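Local coordinates for RsfP (Uncultured bacterium, PDB 4GLJ), which probably catalyses the phosphorolysis of 5'-methylthioadenosine to adenine and 5-methylthioribose 1-phosphate, and binds the dye rhodamine B, at residues K122-T127 / C173-Q178; P114-D119 / M139-C144; V76-N81 / M201-L206; T40-P45 / N81-K86. One frame throughout, in Å; residues are numbered along the deposited sequence. Where two conformers were deposited one is given.

Contact 1 (K122-T127 / C173-Q178); sequences KQRVST and CIEGPQ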
loop_
_atom_site.group_PDB
_atom_site.type_symbol
_atom_site.label_atom_id
_atom_site.label_comp_id
_atom_site.label_asym_id
_atom_site.label_seq_id
_atom_site.Cartn_x
_atom_site.Cartn_y
_atom_site.Cartn_z
ATOM N N LYS A 122 -1.966 4.217 1.516
ATOM C CA LYS A 122 -2.410 3.053 0.733
ATOM C C LYS A 122 -3.570 3.347 -0.160
ATOM O O LYS A 122 -3.647 2.872 -1.329
ATOM C CB LYS A 122 -2.777 1.943 1.723
ATOM C CG LYS A 122 -1.559 1.437 2.543
ATOM C CD LYS A 122 -2.051 0.531 3.669
ATOM C CE LYS A 122 -0.871 0.062 4.576
ATOM N NZ LYS A 122 -1.226 -1.116 5.405
ATOM N N GLN A 123 -4.508 4.127 0.393
ATOM C CA GLN A 123 -5.833 4.206 -0.203
ATOM C C GLN A 123 -6.262 5.583 -0.650
ATOM O O GLN A 123 -7.436 5.848 -0.792
ATOM C CB GLN A 123 -6.844 3.646 0.812
ATOM C CG GLN A 123 -6.646 2.137 0.941
ATOM C CD GLN A 123 -7.205 1.530 2.225
ATOM O OE1 GLN A 123 -8.144 2.100 2.857
ATOM N NE2 GLN A 123 -6.697 0.305 2.577
ATOM N N ARG A 124 -5.338 6.454 -0.942
ATOM C CA ARG A 124 -5.674 7.811 -1.279
ATOM C C ARG A 124 -5.408 8.100 -2.730
ATOM O O ARG A 124 -4.476 7.587 -3.255
ATOM C CB ARG A 124 -4.906 8.748 -0.379
ATOM C CG ARG A 124 -5.280 8.571 1.065
ATOM C CD ARG A 124 -4.246 9.154 1.939
ATOM N NE ARG A 124 -4.369 8.732 3.303
ATOM C CZ ARG A 124 -3.880 9.405 4.310
ATOM N NH1 ARG A 124 -3.267 10.527 4.083
ATOM N NH2 ARG A 124 -4.010 8.959 5.520
ATOM N N VAL A 125 -6.254 8.884 -3.383
ATOM C CA VAL A 125 -5.977 9.184 -4.756
ATOM C C VAL A 125 -4.809 10.167 -4.687
ATOM O O VAL A 125 -4.933 11.210 -4.055
ATOM C CB VAL A 125 -7.179 9.827 -5.455
ATOM C CG1 VAL A 125 -6.810 10.168 -6.940
ATOM C CG2 VAL A 125 -8.327 8.863 -5.347
ATOM N N SER A 126 -3.697 9.884 -5.383
ATOM C CA SER A 126 -2.495 10.677 -5.083
ATOM C C SER A 126 -1.974 11.467 -6.324
ATOM O O SER A 126 -0.832 11.937 -6.348
ATOM C CB SER A 126 -1.396 9.757 -4.506
ATOM O OG SER A 126 -1.203 8.701 -5.465
ATOM N N THR A 127 -2.866 11.681 -7.287
ATOM C CA THR A 127 -2.551 12.460 -8.495
ATOM C C THR A 127 -3.838 13.017 -9.056
ATOM O O THR A 127 -4.951 12.503 -8.832
ATOM C CB THR A 127 -1.855 11.569 -9.567
ATOM O OG1 THR A 127 -1.538 12.344 -10.729
ATOM C CG2 THR A 127 -2.753 10.412 -10.017
ATOM N N CYS A 173 4.597 9.154 6.080
ATOM C CA CYS A 173 3.173 9.355 6.120
ATOM C C CYS A 173 2.529 7.988 6.044
ATOM O O CYS A 173 2.723 7.311 5.068
ATOM C CB CYS A 173 2.705 10.147 4.914
ATOM S SG CYS A 173 1.015 10.836 5.212
ATOM N N ILE A 174 1.665 7.680 7.020
ATOM C CA ILE A 174 0.991 6.383 7.021
ATOM C C ILE A 174 -0.483 6.624 6.798
ATOM O O ILE A 174 -1.000 7.788 6.890
ATOM C CB ILE A 174 1.250 5.622 8.359
ATOM C CG1 ILE A 174 0.625 6.381 9.566
ATOM C CG2 ILE A 174 2.765 5.293 8.534
ATOM C CD1 ILE A 174 0.489 5.479 10.818
ATOM N N GLU A 175 -1.179 5.542 6.484
ATOM C CA GLU A 175 -2.593 5.613 6.137
ATOM C C GLU A 175 -3.450 5.996 7.366
ATOM O O GLU A 175 -4.334 6.803 7.222
ATOM C CB GLU A 175 -3.060 4.243 5.562
ATOM C CG GLU A 175 -4.513 4.236 5.078
ATOM C CD GLU A 175 -4.739 5.358 4.035
ATOM O OE1 GLU A 175 -4.000 5.369 3.034
ATOM O OE2 GLU A 175 -5.650 6.261 4.163
ATOM N N GLY A 176 -3.189 5.391 8.526
ATOM C CA GLY A 176 -4.011 5.688 9.719
ATOM C C GLY A 176 -5.278 4.838 9.574
ATOM O O GLY A 176 -5.355 3.993 8.670
ATOM N N PRO A 177 -6.302 5.061 10.422
ATOM C CA PRO A 177 -6.252 6.042 11.483
ATOM C C PRO A 177 -5.528 5.550 12.747
ATOM O O PRO A 177 -5.294 6.382 13.617
ATOM C CB PRO A 177 -7.754 6.316 11.738
ATOM C CG PRO A 177 -8.415 4.950 11.510
ATOM C CD PRO A 177 -7.630 4.401 10.322
ATOM N N GLN A 178 -5.194 4.249 12.865
ATOM C CA GLN A 178 -4.637 3.779 14.158
ATOM C C GLN A 178 -3.226 4.200 14.278
ATOM O O GLN A 178 -2.563 4.352 13.252
ATOM C CB GLN A 178 -4.767 2.238 14.296
ATOM C CG GLN A 178 -6.238 1.787 14.178
ATOM C CD GLN A 178 -6.603 1.471 12.718
ATOM O OE1 GLN A 178 -5.729 1.534 11.815
ATOM N NE2 GLN A 178 -7.846 1.141 12.472
#

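Contact 2 (P114-D119 / M139-C144); sequences PDQMID and MADPLC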
loop_
_atom_site.group_PDB
_atom_site.type_symbol
_atom_site.label_atom_id
_atom_site.label_comp_id
_atom_site.label_asym_id
_atom_site.label_seq_id
_atom_site.Cartn_x
_atom_site.Cartn_y
_atom_site.Cartn_z
ATOM N N PRO A 114 10.668 19.240 8.056
ATOM C CA PRO A 114 11.318 18.119 7.314
ATOM C C PRO A 114 11.758 18.554 5.924
ATOM O O PRO A 114 11.260 19.580 5.382
ATOM C CB PRO A 114 10.183 17.076 7.231
ATOM C CG PRO A 114 8.914 17.906 7.328
ATOM C CD PRO A 114 9.268 18.959 8.379
ATOM N N ASP A 115 12.758 17.859 5.369
ATOM C CA ASP A 115 13.111 18.147 4.015
ATOM C C ASP A 115 12.753 16.926 3.150
ATOM O O ASP A 115 12.792 17.024 1.920
ATOM C CB ASP A 115 14.609 18.522 3.901
ATOM C CG ASP A 115 15.542 17.370 4.295
ATOM O OD1 ASP A 115 15.195 16.502 5.127
ATOM O OD2 ASP A 115 16.649 17.315 3.759
ATOM N N GLN A 116 12.383 15.778 3.775
ATOM C CA GLN A 116 12.100 14.614 2.941
ATOM C C GLN A 116 10.830 13.993 3.442
ATOM O O GLN A 116 10.381 14.271 4.576
ATOM C CB GLN A 116 13.280 13.604 2.992
ATOM C CG GLN A 116 14.450 13.957 2.015
ATOM C CD GLN A 116 13.940 13.954 0.541
ATOM O OE1 GLN A 116 13.069 13.172 0.215
ATOM N NE2 GLN A 116 14.437 14.875 -0.300
ATOM N N MET A 117 10.305 13.055 2.662
ATOM C CA MET A 117 9.019 12.412 3.000
ATOM C C MET A 117 9.046 11.030 2.421
ATOM O O MET A 117 9.748 10.779 1.391
ATOM C CB MET A 117 7.871 13.133 2.318
ATOM C CG MET A 117 7.610 14.501 2.861
ATOM S SD MET A 117 6.305 15.248 1.909
ATOM C CE MET A 117 4.864 14.832 2.872
ATOM N N ILE A 118 8.333 10.101 3.061
ATOM C CA ILE A 118 8.186 8.762 2.463
ATOM C C ILE A 118 6.668 8.493 2.505
ATOM O O ILE A 118 6.068 8.633 3.556
ATOM C CB ILE A 118 8.926 7.707 3.308
ATOM C CG1 ILE A 118 10.494 7.972 3.269
ATOM C CG2 ILE A 118 8.441 6.333 2.810
ATOM C CD1 ILE A 118 11.384 7.062 4.095
ATOM N N ASP A 119 6.065 8.173 1.348
ATOM C CA ASP A 119 4.638 7.971 1.268
ATOM C C ASP A 119 4.288 6.514 1.492
ATOM O O ASP A 119 4.438 5.692 0.592
ATOM C CB ASP A 119 4.104 8.423 -0.078
ATOM C CG ASP A 119 2.580 8.397 -0.139
ATOM O OD1 ASP A 119 1.925 8.062 0.868
ATOM O OD2 ASP A 119 2.041 8.738 -1.224
ATOM N N MET A 139 9.309 14.260 -7.405
ATOM C CA MET A 139 9.125 14.583 -5.998
ATOM C C MET A 139 10.461 14.398 -5.289
ATOM O O MET A 139 10.469 14.258 -4.071
ATOM C CB MET A 139 8.121 13.621 -5.392
ATOM C CG MET A 139 6.697 13.850 -5.906
ATOM S SD MET A 139 6.072 15.489 -5.550
ATOM C CE MET A 139 6.005 15.638 -3.731
ATOM N N ALA A 140 11.579 14.469 -6.027
ATOM C CA ALA A 140 12.931 14.214 -5.453
ATOM C C ALA A 140 13.119 15.066 -4.185
ATOM O O ALA A 140 13.579 14.564 -3.104
ATOM C CB ALA A 140 14.056 14.505 -6.453
ATOM N N ASP A 141 12.799 16.360 -4.316
ATOM C CA ASP A 141 12.787 17.244 -3.150
ATOM C C ASP A 141 11.309 17.601 -2.841
ATOM O O ASP A 141 10.719 18.506 -3.511
ATOM C CB ASP A 141 13.714 18.481 -3.381
ATOM C CG ASP A 141 15.126 18.071 -3.689
ATOM O OD1 ASP A 141 15.792 17.516 -2.804
ATOM O OD2 ASP A 141 15.551 18.216 -4.861
ATOM N N PRO A 142 10.669 16.852 -1.912
ATOM C CA PRO A 142 9.240 16.992 -1.977
ATOM C C PRO A 142 8.668 18.211 -1.205
ATOM O O PRO A 142 7.456 18.400 -1.273
ATOM C CB PRO A 142 8.718 15.693 -1.292
ATOM C CG PRO A 142 9.815 15.445 -0.273
ATOM C CD PRO A 142 11.081 15.684 -1.072
ATOM N N LEU A 143 9.521 18.898 -0.428
ATOM C CA LEU A 143 9.166 20.023 0.450
ATOM C C LEU A 143 10.113 21.143 0.050
ATOM O O LEU A 143 11.323 20.969 0.104
ATOM C CB LEU A 143 9.430 19.611 1.896
ATOM C CG LEU A 143 8.525 18.427 2.328
ATOM C CD1 LEU A 143 9.005 17.639 3.518
ATOM C CD2 LEU A 143 7.043 18.852 2.398
ATOM N N CYS A 144 9.566 22.246 -0.423
ATOM C CA CYS A 144 10.324 23.321 -1.097
ATOM C C CYS A 144 11.336 23.868 -0.133
ATOM O O CYS A 144 10.962 24.395 0.907
ATOM C CB CYS A 144 9.380 24.467 -1.578
ATOM S SG CYS A 144 10.158 26.025 -2.145
HETATM O O HOH W 1 12.723 18.831 -0.183
#

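Contact 3 (V76-N81 / M201-L206); sequences VPYRAN and MPEAKL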
loop_
_atom_site.group_PDB
_atom_site.type_symbol
_atom_site.label_atom_id
_atom_site.label_comp_id
_atom_site.label_asym_id
_atom_site.label_seq_id
_atom_site.Cartn_x
_atom_site.Cartn_y
_atom_site.Cartn_z
ATOM N N VAL A 76 -9.789 12.772 3.927
ATOM C CA VAL A 76 -9.664 14.206 3.614
ATOM C C VAL A 76 -9.743 14.380 2.083
ATOM O O VAL A 76 -9.043 13.613 1.357
ATOM C CB VAL A 76 -8.364 14.702 4.194
ATOM C CG1 VAL A 76 -8.005 16.112 3.637
ATOM C CG2 VAL A 76 -8.469 14.761 5.735
ATOM N N PRO A 77 -10.486 15.386 1.573
ATOM C CA PRO A 77 -10.516 15.482 0.133
ATOM C C PRO A 77 -9.259 16.261 -0.358
ATOM O O PRO A 77 -9.337 17.474 -0.763
ATOM C CB PRO A 77 -11.817 16.293 -0.121
ATOM C CG PRO A 77 -11.839 17.281 1.052
ATOM C CD PRO A 77 -11.268 16.484 2.213
ATOM N N TYR A 78 -8.134 15.549 -0.436
ATOM C CA TYR A 78 -6.862 16.245 -0.764
ATOM C C TYR A 78 -6.901 16.923 -2.134
ATOM O O TYR A 78 -6.369 18.013 -2.238
ATOM C CB TYR A 78 -5.719 15.194 -0.756
ATOM C CG TYR A 78 -5.443 14.692 0.639
ATOM C CD1 TYR A 78 -4.704 15.435 1.521
ATOM C CD2 TYR A 78 -6.010 13.474 1.060
ATOM C CE1 TYR A 78 -4.503 14.971 2.817
ATOM C CE2 TYR A 78 -5.818 13.018 2.368
ATOM C CZ TYR A 78 -5.141 13.790 3.222
ATOM O OH TYR A 78 -4.919 13.358 4.482
ATOM N N ARG A 79 -7.439 16.290 -3.174
ATOM C CA ARG A 79 -7.492 16.879 -4.495
ATOM C C ARG A 79 -8.362 18.132 -4.574
ATOM O O ARG A 79 -7.908 19.102 -5.063
ATOM C CB ARG A 79 -7.948 15.854 -5.533
ATOM C CG ARG A 79 -6.909 14.859 -6.014
ATOM C CD ARG A 79 -7.492 13.848 -6.978
ATOM N NE ARG A 79 -8.627 13.188 -6.392
ATOM C CZ ARG A 79 -9.521 12.467 -7.036
ATOM N NH1 ARG A 79 -9.442 12.260 -8.323
ATOM N NH2 ARG A 79 -10.497 11.947 -6.353
ATOM N N ALA A 80 -9.574 18.111 -4.020
ATOM C CA ALA A 80 -10.373 19.366 -3.830
ATOM C C ALA A 80 -9.693 20.473 -3.093
ATOM O O ALA A 80 -9.784 21.622 -3.510
ATOM C CB ALA A 80 -11.774 19.059 -3.251
ATOM N N ASN A 81 -9.009 20.176 -1.998
ATOM C CA ASN A 81 -8.353 21.215 -1.195
ATOM C C ASN A 81 -7.244 21.926 -1.992
ATOM O O ASN A 81 -7.171 23.151 -2.002
ATOM C CB ASN A 81 -7.712 20.582 0.047
ATOM C CG ASN A 81 -8.752 20.125 1.085
ATOM O OD1 ASN A 81 -9.937 20.523 0.982
ATOM N ND2 ASN A 81 -8.317 19.358 2.110
ATOM N N MET A 201 0.951 13.348 2.799
ATOM C CA MET A 201 0.768 12.657 1.507
ATOM C C MET A 201 -0.686 12.239 1.423
ATOM O O MET A 201 -1.197 11.648 2.362
ATOM C CB MET A 201 1.699 11.439 1.395
ATOM C CG MET A 201 3.179 11.800 1.241
ATOM S SD MET A 201 3.441 12.393 -0.467
ATOM C CE MET A 201 5.209 12.667 -0.468
ATOM N N PRO A 202 -1.377 12.511 0.308
ATOM C CA PRO A 202 -0.790 12.915 -0.993
ATOM C C PRO A 202 -0.721 14.440 -1.162
ATOM O O PRO A 202 -0.375 14.876 -2.237
ATOM C CB PRO A 202 -1.785 12.317 -2.005
ATOM C CG PRO A 202 -3.099 12.491 -1.276
ATOM C CD PRO A 202 -2.785 12.067 0.145
ATOM N N GLU A 203 -0.987 15.193 -0.087
ATOM C CA GLU A 203 -1.050 16.698 -0.164
ATOM C C GLU A 203 0.211 17.263 -0.813
ATOM O O GLU A 203 0.084 18.107 -1.728
ATOM C CB GLU A 203 -1.228 17.261 1.227
ATOM C CG GLU A 203 -1.996 18.541 1.354
ATOM C CD GLU A 203 -2.207 18.898 2.819
ATOM O OE1 GLU A 203 -1.196 19.321 3.467
ATOM O OE2 GLU A 203 -3.327 18.678 3.371
ATOM N N ALA A 204 1.401 16.747 -0.439
ATOM C CA ALA A 204 2.653 17.278 -1.048
ATOM C C ALA A 204 2.755 16.969 -2.564
ATOM O O ALA A 204 3.273 17.802 -3.349
ATOM C CB ALA A 204 3.929 16.790 -0.330
ATOM N N LYS A 205 2.346 15.749 -2.961
ATOM C CA LYS A 205 2.345 15.345 -4.384
ATOM C C LYS A 205 1.381 16.266 -5.205
ATOM O O LYS A 205 1.689 16.674 -6.331
ATOM C CB LYS A 205 1.879 13.853 -4.492
ATOM C CG LYS A 205 2.975 12.883 -3.999
ATOM C CD LYS A 205 2.446 11.435 -4.075
ATOM C CE LYS A 205 3.688 10.539 -3.843
ATOM N NZ LYS A 205 3.326 9.079 -3.601
ATOM N N LEU A 206 0.186 16.421 -4.718
ATOM C CA LEU A 206 -0.846 17.205 -5.385
ATOM C C LEU A 206 -0.426 18.687 -5.513
ATOM O O LEU A 206 -0.625 19.304 -6.563
ATOM C CB LEU A 206 -2.195 17.059 -4.638
ATOM C CG LEU A 206 -2.697 15.573 -4.723
ATOM C CD1 LEU A 206 -3.834 15.304 -3.722
ATOM C CD2 LEU A 206 -3.158 15.205 -6.153
HETATM O O HOH W 2 -5.593 18.493 2.142
#

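Contact 4 (T40-P45 / N81-K86); sequences TPYGEP and NIYALK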
loop_
_atom_site.group_PDB
_atom_site.type_symbol
_atom_site.label_atom_id
_atom_site.label_comp_id
_atom_site.label_asym_id
_atom_site.label_seq_id
_atom_site.Cartn_x
_atom_site.Cartn_y
_atom_site.Cartn_z
ATOM N N THR A 40 -15.087 22.425 -6.796
ATOM C CA THR A 40 -14.005 21.951 -7.632
ATOM C C THR A 40 -14.490 20.723 -8.410
ATOM O O THR A 40 -15.536 20.112 -8.065
ATOM C CB THR A 40 -12.705 21.589 -6.882
ATOM O OG1 THR A 40 -12.808 20.248 -6.390
ATOM C CG2 THR A 40 -12.297 22.609 -5.738
ATOM N N PRO A 41 -13.733 20.348 -9.464
ATOM C CA PRO A 41 -14.065 19.103 -10.153
ATOM C C PRO A 41 -13.889 17.855 -9.263
ATOM O O PRO A 41 -14.338 16.771 -9.670
ATOM C CB PRO A 41 -13.084 19.087 -11.343
ATOM C CG PRO A 41 -12.727 20.535 -11.559
ATOM C CD PRO A 41 -12.651 21.082 -10.156
ATOM N N TYR A 42 -13.329 18.008 -8.069
ATOM C CA TYR A 42 -13.084 16.888 -7.130
ATOM C C TYR A 42 -14.009 16.969 -5.928
ATOM O O TYR A 42 -13.764 16.332 -4.929
ATOM C CB TYR A 42 -11.600 16.876 -6.663
ATOM C CG TYR A 42 -10.761 16.826 -7.888
ATOM C CD1 TYR A 42 -10.182 17.975 -8.390
ATOM C CD2 TYR A 42 -10.595 15.641 -8.594
ATOM C CE1 TYR A 42 -9.474 17.952 -9.574
ATOM C CE2 TYR A 42 -9.876 15.626 -9.781
ATOM C CZ TYR A 42 -9.321 16.831 -10.245
ATOM O OH TYR A 42 -8.582 16.876 -11.394
ATOM N N GLY A 43 -15.051 17.764 -6.041
ATOM C CA GLY A 43 -16.008 17.939 -4.979
ATOM C C GLY A 43 -15.554 19.044 -4.056
ATOM O O GLY A 43 -14.735 19.894 -4.449
ATOM N N GLU A 44 -16.082 19.026 -2.829
ATOM C CA GLU A 44 -15.868 20.126 -1.916
ATOM C C GLU A 44 -14.588 19.967 -1.125
ATOM O O GLU A 44 -14.223 18.853 -0.708
ATOM C CB GLU A 44 -17.048 20.233 -0.947
ATOM C CG GLU A 44 -18.386 20.313 -1.662
ATOM C CD GLU A 44 -19.503 20.812 -0.743
ATOM O OE1 GLU A 44 -19.814 20.068 0.226
ATOM O OE2 GLU A 44 -20.050 21.927 -0.989
ATOM N N PRO A 45 -13.894 21.102 -0.866
ATOM C CA PRO A 45 -12.772 21.085 0.070
ATOM C C PRO A 45 -13.251 20.708 1.460
ATOM O O PRO A 45 -14.487 20.665 1.659
ATOM C CB PRO A 45 -12.290 22.544 0.109
ATOM C CG PRO A 45 -12.841 23.116 -1.147
ATOM C CD PRO A 45 -14.161 22.439 -1.400
ATOM N N ASN A 81 -9.009 20.176 -1.998
ATOM C CA ASN A 81 -8.353 21.215 -1.195
ATOM C C ASN A 81 -7.244 21.926 -1.992
ATOM O O ASN A 81 -7.171 23.151 -2.002
ATOM C CB ASN A 81 -7.712 20.582 0.047
ATOM C CG ASN A 81 -8.752 20.125 1.085
ATOM O OD1 ASN A 81 -9.937 20.523 0.982
ATOM N ND2 ASN A 81 -8.317 19.358 2.110
ATOM N N ILE A 82 -6.434 21.139 -2.698
ATOM C CA ILE A 82 -5.274 21.709 -3.412
ATOM C C ILE A 82 -5.845 22.381 -4.619
ATOM O O ILE A 82 -5.410 23.470 -4.947
ATOM C CB ILE A 82 -4.253 20.547 -3.770
ATOM C CG1 ILE A 82 -3.522 20.050 -2.507
ATOM C CG2 ILE A 82 -3.224 21.043 -4.788
ATOM C CD1 ILE A 82 -2.818 21.111 -1.664
ATOM N N TYR A 83 -6.860 21.786 -5.286
ATOM C CA TYR A 83 -7.410 22.418 -6.472
ATOM C C TYR A 83 -8.021 23.798 -6.090
ATOM O O TYR A 83 -7.838 24.840 -6.775
ATOM C CB TYR A 83 -8.504 21.568 -7.118
ATOM C CG TYR A 83 -8.882 22.026 -8.539
ATOM C CD1 TYR A 83 -8.257 21.472 -9.664
ATOM C CD2 TYR A 83 -9.850 23.029 -8.767
ATOM C CE1 TYR A 83 -8.599 21.889 -10.967
ATOM C CE2 TYR A 83 -10.193 23.455 -10.063
ATOM C CZ TYR A 83 -9.549 22.872 -11.153
ATOM O OH TYR A 83 -9.834 23.295 -12.437
ATOM N N ALA A 84 -8.785 23.815 -5.007
ATOM C CA ALA A 84 -9.406 25.077 -4.538
ATOM C C ALA A 84 -8.346 26.184 -4.264
ATOM O O ALA A 84 -8.544 27.332 -4.629
ATOM C CB ALA A 84 -10.241 24.780 -3.298
ATOM N N LEU A 85 -7.209 25.816 -3.685
ATOM C CA LEU A 85 -6.192 26.805 -3.307
ATOM C C LEU A 85 -5.544 27.275 -4.608
ATOM O O LEU A 85 -5.292 28.462 -4.775
ATOM C CB LEU A 85 -5.150 26.204 -2.361
ATOM C CG LEU A 85 -5.669 25.863 -0.957
ATOM C CD1 LEU A 85 -4.581 25.212 -0.112
ATOM C CD2 LEU A 85 -6.210 27.123 -0.232
ATOM N N LYS A 86 -5.280 26.339 -5.530
ATOM C CA LYS A 86 -4.910 26.755 -6.892
ATOM C C LYS A 86 -5.834 27.784 -7.544
ATOM O O LYS A 86 -5.341 28.761 -8.117
ATOM C CB LYS A 86 -4.739 25.532 -7.832
ATOM C CG LYS A 86 -4.116 25.961 -9.150
ATOM C CD LYS A 86 -2.641 26.389 -8.888
ATOM C CE LYS A 86 -2.022 26.728 -10.265
ATOM N NZ LYS A 86 -0.545 27.008 -10.166
#

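Contact 1 (K122-T127 / C173-Q178)
A buried salt bridge, flanked by backbone-to-carboxylate hydrogen bonds, joins R124 to E175 and ties the loop following strand 111-119 to the loop following strand 169-173. The two side chains reach toward each other tip to tip. R124 NE donates to E175 OE2 at 2.9 Å with an N-H...O angle of 170°; OE2 lies in the guanidinium plane, whereas NE stands above the carboxylate plane, the two planes being 77° apart. The neighbouring NH2 makes two weak bonds, one to OE2 and one to the E175 backbone O at 2.8 Å, the latter at the guanidinium edge.

The other carboxylate oxygen serves the opposing backbone. E175 OE1 accepts from K122 N at 2.8 Å, nearly along its C-O axis, and from Q123 N at 3.0 Å, from well above the carboxylate plane. CG of E175 is anti to its backbone N (chi1 -176°), and a bend at chi2 sets CD where both oxygens face segment 122-127. The buried carboxylate is thus gripped by K122 N and Q123 N on OE1 and by R124 on OE2. S74 OG is a further partner of OE2, and M198 O holds R124 NH1. The 173-178 loop held by this bridge borders a bound rhodamine B through I174.

The amide of Q123 reaches R124 O of the second subunit, so this loop pair also lies at a subunit interface of the trimeric assembly. Within the chain, C173 ends a strand bonded through its backbone to I118 of strand 111-119, while the R124 side chain touches both Y78 of helix 78-87 and P202 of helix 200-209.

Contact 2 (P114-D119 / M139-C144)
L143 lays its CD1 methyl against M117 CG at 3.5 Å, the side chains crossing at about a right angle. The same methyl meets P114 CG at 3.8 Å, while L143 CD2 lies 3.7 Å from M117 SD. P142 extends this apolar patch: its CG is 3.9 Å from M117 CG, and the two side chains slide past each other in opposite directions.

Q116 starts out away from segment 139-144 but returns to it. The bend at chi2 (-61°) swings CD back, the amide comes against P142 CD, and NE2 donates to A140 O at 2.9 Å. The bond is nearly straight (165°), with the acceptor close to the amide plane and the donor in the carbonyl plane. OE1 of the same amide accepts from A183 N of the third subunit, which fixes the amide at both ends. A water bridges the backbones, donating to D115 O at 2.8 Å and to L143 O at 2.6 Å.

D141 forms a salt bridge with R182 of the third subunit. The apolar patch, the Q116-A140 bond and the water fasten a loop leading into helix 145-157 onto a strand of the central mixed sheet, consistent with the alpha/beta fold of the phosphorylase superfamily.

Contact 3 (V76-N81 / M201-L206)
Two helices of the alpha/beta phosphorylase fold meet here, the first turn of helix 78-87 lying against the start of helix 200-209, with Y78 at the interface between them. CG of Y78 is anti to its carbonyl carbon (chi1 -69°), which starts the ring off toward P202. P202 packs over one face of that ring: its CD is 3.8 Å from the ring centroid and 16° off the normal, a CH-pi contact, and the two side chains cross at about a right angle. V76 CG1, from the same segment as Y78, covers the opposite face over its centre. P202 follows a cis peptide bond.

Nearer the backbone, Y78 CB touches L206 CD1 at 3.5 Å. The other methyl of L206, CD2, packs on R79 CG at 3.8 Å, so the leucine fork spans two consecutive residues of the facing helix.

E203 approaches the ring at its edge, where OE2 lies 3.9 Å from Y78 CE1, with carboxylate and ring planes 52° apart. A water joins the helices here: it donates to E203 OE2 at 2.6 Å and accepts from N81 ND2 at 2.9 Å. R64 forms a salt bridge with OE2, and Y214 OH bonds to OE1, so both oxygens of this buried carboxylate have polar partners. Y78 OH bonds to P73 O.

Further along helix 78-87, I82 packs against both E203 and L206; A204 instead faces M117 of strand 111-119, which places helix 200-209 between that strand and helix 78-87.

Contact 4 (T40-P45 / N81-K86)
The chain folds back in a type I beta turn from T40 to G43, closed by G43 N to T40 O at 3.1 Å, and lies against helix 78-87 with P45 and N81 the nearest pair, 4.6 Å between CA atoms. The turn coincides with an ST turn: T40 OG1 accepts from Y42 N at 2.8 Å and donates to G43 O, in the carbonyl plane on a lone pair. The T40 torsion (chi1 84°) puts OG1 between its own N and carbonyl carbon, in reach of both partners, and leaves CG2 to pack on A84. G43 has positive phi, a backbone setting where a CB would crowd the preceding carbonyl O.

Y83 carries the largest share of the helix side. CG is anti to its backbone N, and the ring meets the turn with one face covered by P41. P41 CD sits 3.7 Å from the centroid and 23° off the normal, a CH-pi contact offset toward the rim. Y42 turns its edge toward the Y83 face in an offset edge-to-face pair, centroids 5.8 Å apart and planes at 61°. Y83 OH bonds to A294 N near the C-terminus, and P41 and Y42 also touch R291 of helix 286-291.

At the other end of the loop, P45 CG rests on A84 CB at 3.8 Å, while N81 OD1, which accepts from S46 N, lies 3.2 Å from P45 CB.

How the contacts relate
Contacts 3 and 4 share N81 and use successive parts of helix 78-87; their centres are about 9 Å apart, and A80 CB meets G43 O at 3.3 Å. Contact 3 also joins the other two. R124 NH1 lies 3.3 Å from Y78 OH, linking it to contact 1, about 10 Å away between centres, and the salt bridge from D119 OD2 to K205 NZ (2.7 Å) links it to contact 2. Contacts 1 and 2 both touch the third subunit. A bound rhodamine B lies about 4 Å from the I174 side chain, and a bound copy about 4 Å from that of A140. The Y78 and N81 side chains are farther from a bound dye, about 8 Å and about 12 Å.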